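MccB protein (Escherichia coli, PDB 6OM4) takes part in the biosynthesis of the nucleotide-peptide antibiotic microcin C7, probably as an ATP-dependent nucleotidyltransferase of the ThiF/E1 family acting on the precursor peptide MccA. Local coordinates at residues Ser49-Thr52 with Ala53-Thr57; Thr171-Ile174 with Lys175-Leu179. All coordinates share one frame; numbering follows the deposited sequence.

Contact 1 of 2, residues Ser49-Thr52 with Ala53-Thr57; sequences SSYT and AALET
The amide N-H of Leu-55 donates to the carbonyl oxygen of Tyr-51 at 2.9 Å (N-H...O 161°), an i to i+4 bond in the first turn of helix 51-58. Ala-54 N donates likewise to Ser-50 O, and Glu-56 N to Thr-52 O. Ser-50 is the N-cap of this helix: its hydroxyl OG accepts the amide N-H of Ala-53 at 3.1 Å. Its chi1 of 58° sets OG between its own backbone N and carbonyl carbon, and from there the oxygen reaches forward over the first turn. Serine suits an N-cap because its short side chain can stand in for the carbonyl that a preceding turn would have supplied. Tyr-51 and Leu-55, four residues apart, fall on one side of the helix and run side by side in the same direction. With CG anti to the backbone N in both (chi1 -176° for Tyr-51), they stay alongside each other, and Tyr-51 CE2 meets Leu-55 CD2 at 4.0 Å, the methyl approaching the ring obliquely. An aromatic ring and a branched aliphatic chain suit this partly exposed side, against which helix 62-74 packs: Phe-65 and Phe-69 each make an edge-to-face contact with the Tyr-51 ring, and Phe-65 also touches Leu-55. Ala-54, small enough for its buried place, also meets Phe-65. At the cap the methyl of Ala-53 packs against two hydroxyls, its CB 3.3 Å from Ser-50 OG and 3.5 Å from Ser-49 OG.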
loop_
_atom_site.group_PDB
_atom_site.type_symbol
_atom_site.label_atom_id
_atom_site.label_comp_id
_atom_site.label_asym_id
_atom_site.label_seq_id
_atom_site.Cartn_x
_atom_site.Cartn_y
_atom_site.Cartn_z
ATOM N N SER A 49 9.567 22.362 23.116
ATOM C CA SER A 49 10.696 22.920 23.791
ATOM C C SER A 49 11.900 22.984 22.850
ATOM O O SER A 49 12.090 22.088 22.001
ATOM C CB SER A 49 11.003 22.102 25.002
ATOM O OG SER A 49 12.224 22.548 25.572
ATOM N N SER A 50 12.738 24.022 23.008
ATOM C CA SER A 50 14.035 24.077 22.317
ATOM C C SER A 50 15.024 23.110 22.993
ATOM O O SER A 50 14.852 22.691 24.089
ATOM C CB SER A 50 14.625 25.469 22.272
ATOM O OG SER A 50 14.782 25.983 23.588
ATOM N N TYR A 51 16.069 22.772 22.268
ATOM C CA TYR A 51 17.225 22.065 22.812
ATOM C C TYR A 51 17.743 22.758 24.062
ATOM O O TYR A 51 17.943 22.126 25.071
ATOM C CB TYR A 51 18.331 22.083 21.769
ATOM C CG TYR A 51 19.571 21.313 22.114
ATOM C CD1 TYR A 51 19.686 19.977 21.756
ATOM C CD2 TYR A 51 20.656 21.930 22.701
ATOM C CE1 TYR A 51 20.843 19.257 22.012
ATOM C CE2 TYR A 51 21.831 21.232 22.944
ATOM C CZ TYR A 51 21.915 19.887 22.618
ATOM O OH TYR A 51 23.055 19.175 22.866
ATOM N N THR A 52 17.939 24.081 23.994
ATOM C CA THR A 52 18.512 24.801 25.188
ATOM C C THR A 52 17.533 24.820 26.374
ATOM O O THR A 52 17.955 24.593 27.503
ATOM C CB THR A 52 19.043 26.198 24.849
ATOM O OG1 THR A 52 17.890 27.025 24.665
ATOM C CG2 THR A 52 19.955 26.182 23.644
ATOM N N ALA A 53 16.233 25.061 26.152
ATOM C CA ALA A 53 15.250 25.051 27.212
ATOM C C ALA A 53 15.199 23.688 27.908
ATOM O O ALA A 53 15.001 23.643 29.127
ATOM C CB ALA A 53 13.879 25.454 26.691
ATOM N N ALA A 54 15.344 22.595 27.135
ATOM C CA ALA A 54 15.373 21.258 27.692
ATOM C C ALA A 54 16.692 21.047 28.450
ATOM O O ALA A 54 16.664 20.571 29.555
ATOM C CB ALA A 54 15.204 20.211 26.615
ATOM N N LEU A 55 17.805 21.436 27.838
ATOM C CA LEU A 55 19.155 21.288 28.458
ATOM C C LEU A 55 19.209 22.024 29.803
ATOM O O LEU A 55 19.862 21.534 30.709
ATOM C CB LEU A 55 20.206 21.781 27.459
ATOM C CG LEU A 55 21.670 21.784 27.893
ATOM C CD1 LEU A 55 22.090 20.430 28.410
ATOM C CD2 LEU A 55 22.538 22.179 26.722
ATOM N N GLU A 56 18.498 23.160 29.933
ATOM C CA GLU A 56 18.296 23.901 31.216
ATOM C C GLU A 56 17.712 23.058 32.361
ATOM O O GLU A 56 18.040 23.311 33.533
ATOM C CB GLU A 56 17.302 25.056 31.044
ATOM C CG GLU A 56 17.906 26.437 31.107
ATOM C CD GLU A 56 17.247 27.426 30.157
ATOM O OE1 GLU A 56 17.957 27.955 29.288
ATOM O OE2 GLU A 56 16.036 27.641 30.264
ATOM N N THR A 57 16.776 22.139 32.080
ATOM C CA THR A 57 15.994 21.505 33.156
ATOM C C THR A 57 16.299 20.009 33.321
ATOM O O THR A 57 15.806 19.409 34.271
ATOM C CB THR A 57 14.492 21.715 32.936
ATOM O OG1 THR A 57 14.170 21.120 31.680
ATOM C CG2 THR A 57 14.108 23.180 32.935
#

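Contact 2 of 2, residues Thr171-Ile174 with Lys175-Leu179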
loop_
_atom_site.group_PDB
_atom_site.type_symbol
_atom_site.label_atom_id
_atom_site.label_comp_id
_atom_site.label_asym_id
_atom_site.label_seq_id
_atom_site.Cartn_x
_atom_site.Cartn_y
_atom_site.Cartn_z
ATOM N N THR A 171 -20.032 -1.242 -8.760
ATOM C CA THR A 171 -19.535 0.129 -8.684
ATOM C C THR A 171 -20.500 0.983 -7.855
ATOM O O THR A 171 -20.059 1.861 -7.142
ATOM C CB THR A 171 -19.236 0.717 -10.075
ATOM O OG1 THR A 171 -20.464 0.775 -10.797
ATOM C CG2 THR A 171 -18.221 -0.102 -10.841
ATOM N N GLU A 172 -21.819 0.747 -7.979
ATOM C CA GLU A 172 -22.787 1.621 -7.350
ATOM C C GLU A 172 -22.788 1.388 -5.825
ATOM O O GLU A 172 -22.860 2.314 -5.063
ATOM C CB GLU A 172 -24.174 1.420 -7.949
ATOM C CG GLU A 172 -24.972 0.362 -7.250
ATOM C CD GLU A 172 -26.357 0.170 -7.828
ATOM O OE1 GLU A 172 -26.573 -0.831 -8.587
ATOM O OE2 GLU A 172 -27.206 1.042 -7.539
ATOM N N VAL A 173 -22.612 0.139 -5.380
ATOM C CA VAL A 173 -22.575 -0.117 -3.972
ATOM C C VAL A 173 -21.245 0.324 -3.348
ATOM O O VAL A 173 -21.265 0.905 -2.274
ATOM C CB VAL A 173 -22.899 -1.581 -3.689
ATOM C CG1 VAL A 173 -22.848 -1.881 -2.206
ATOM C CG2 VAL A 173 -24.251 -1.917 -4.285
ATOM N N ILE A 174 -20.118 0.055 -4.004
ATOM C CA ILE A 174 -18.852 0.600 -3.491
ATOM C C ILE A 174 -18.976 2.122 -3.333
ATOM O O ILE A 174 -18.629 2.666 -2.265
ATOM C CB ILE A 174 -17.633 0.201 -4.333
ATOM C CG1 ILE A 174 -17.496 -1.322 -4.353
ATOM C CG2 ILE A 174 -16.396 0.906 -3.800
ATOM C CD1 ILE A 174 -16.192 -1.851 -4.856
ATOM N N LYS A 175 -19.483 2.818 -4.358
ATOM C CA LYS A 175 -19.569 4.266 -4.278
ATOM C C LYS A 175 -20.406 4.674 -3.061
ATOM O O LYS A 175 -20.039 5.569 -2.308
ATOM C CB LYS A 175 -20.167 4.881 -5.546
ATOM C CG LYS A 175 -20.427 6.369 -5.409
ATOM C CD LYS A 175 -20.786 7.020 -6.686
ATOM C CE LYS A 175 -20.857 8.526 -6.540
ATOM N NZ LYS A 175 -21.683 9.096 -7.624
ATOM N N ARG A 176 -21.563 4.020 -2.866
ATOM C CA ARG A 176 -22.460 4.400 -1.747
ATOM C C ARG A 176 -21.702 4.225 -0.418
ATOM O O ARG A 176 -21.711 5.078 0.438
ATOM C CB ARG A 176 -23.742 3.559 -1.799
ATOM C CG ARG A 176 -24.661 3.700 -0.596
ATOM C CD ARG A 176 -25.737 2.625 -0.561
ATOM N NE ARG A 176 -25.276 1.391 0.068
ATOM C CZ ARG A 176 -25.639 0.158 -0.268
ATOM N NH1 ARG A 176 -26.434 -0.066 -1.307
ATOM N NH2 ARG A 176 -25.189 -0.869 0.427
ATOM N N GLU A 177 -21.002 3.102 -0.289
ATOM C CA GLU A 177 -20.360 2.738 0.968
ATOM C C GLU A 177 -19.117 3.601 1.247
ATOM O O GLU A 177 -18.823 3.877 2.387
ATOM C CB GLU A 177 -20.096 1.232 0.957
ATOM C CG GLU A 177 -21.393 0.443 1.040
ATOM C CD GLU A 177 -22.248 0.712 2.273
ATOM O OE1 GLU A 177 -21.691 0.830 3.407
ATOM O OE2 GLU A 177 -23.501 0.816 2.088
ATOM N N LEU A 178 -18.406 4.029 0.197
ATOM C CA LEU A 178 -17.247 4.860 0.338
ATOM C C LEU A 178 -17.710 6.230 0.827
ATOM O O LEU A 178 -17.117 6.809 1.702
ATOM C CB LEU A 178 -16.478 4.992 -0.988
ATOM C CG LEU A 178 -15.709 3.762 -1.499
ATOM C CD1 LEU A 178 -14.821 4.153 -2.662
ATOM C CD2 LEU A 178 -14.886 3.123 -0.394
ATOM N N LEU A 179 -18.783 6.760 0.229
ATOM C CA LEU A 179 -19.250 8.099 0.594
ATOM C C LEU A 179 -19.926 8.078 1.973
ATOM O O LEU A 179 -19.956 9.094 2.670
ATOM C CB LEU A 179 -20.161 8.642 -0.499
ATOM C CG LEU A 179 -19.460 8.987 -1.812
ATOM C CD1 LEU A 179 -20.460 9.458 -2.868
ATOM C CD2 LEU A 179 -18.394 10.056 -1.626
#
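Val-173 and Arg-176 lie side by side on helix 170-181, the crossover helix of the Rossmann-type beta-alpha-beta unit that joins strands 141-146 and 186-191. CG1 of Val-173 sits over one face of the Arg-176 guanidinium, 3.7 Å from NH2. The arginine can lie flat on the valine because its chain bends at chi3 (85°), and the guanidinium edge that carries NE and NH2 is turned to Glu-177 OE2. In this side-on salt bridge Arg-176 NE, at 2.7 Å, meets the anti lone pair of Glu-177 OE2, while NH2 reaches the same oxygen from 33° out of the carboxylate plane. Lys-180 also forms a salt bridge with OE2 and Arg-181 one with OE1; basic partners on both oxygens would probably favour the charged form of Glu-177. Asp-165 takes a second bond from Arg-176 NH2. Ile-174 and Leu-178, one turn apart, point together into the core, where Ser-131 of helix 125-136 touches both. Branched apolar chains suit this inner face; CG2 of Ile-174 lies anti to its backbone N and meets Leu-178 CG at 3.7 Å. Leu-178 N donates to Ile-174 O at 2.8 Å, and CG of Leu-178 rests 3.2 Å from that same carbonyl oxygen.

From the N terminus, the chain first reaches contact 1, where the short strand 49-50, bonded to strand 2-5 of a small antiparallel sheet, turns into helix 51-58. Residues 49-57 are continuous, so the contact closes no long loop. Contact 2, residues 171-179, comes later and is equally local. The two stand in series, neither nesting nor crossing, with centres about 51 Å apart and nearest atoms about 38 Å apart. Contact 1 joins that sheet to helix 62-74, away from the annotated sites. Contact 2 seats a crossover helix on the mixed sheet of the nucleotide-binding fold, beside Asp-146 and Lys-170, both of which bind ATP.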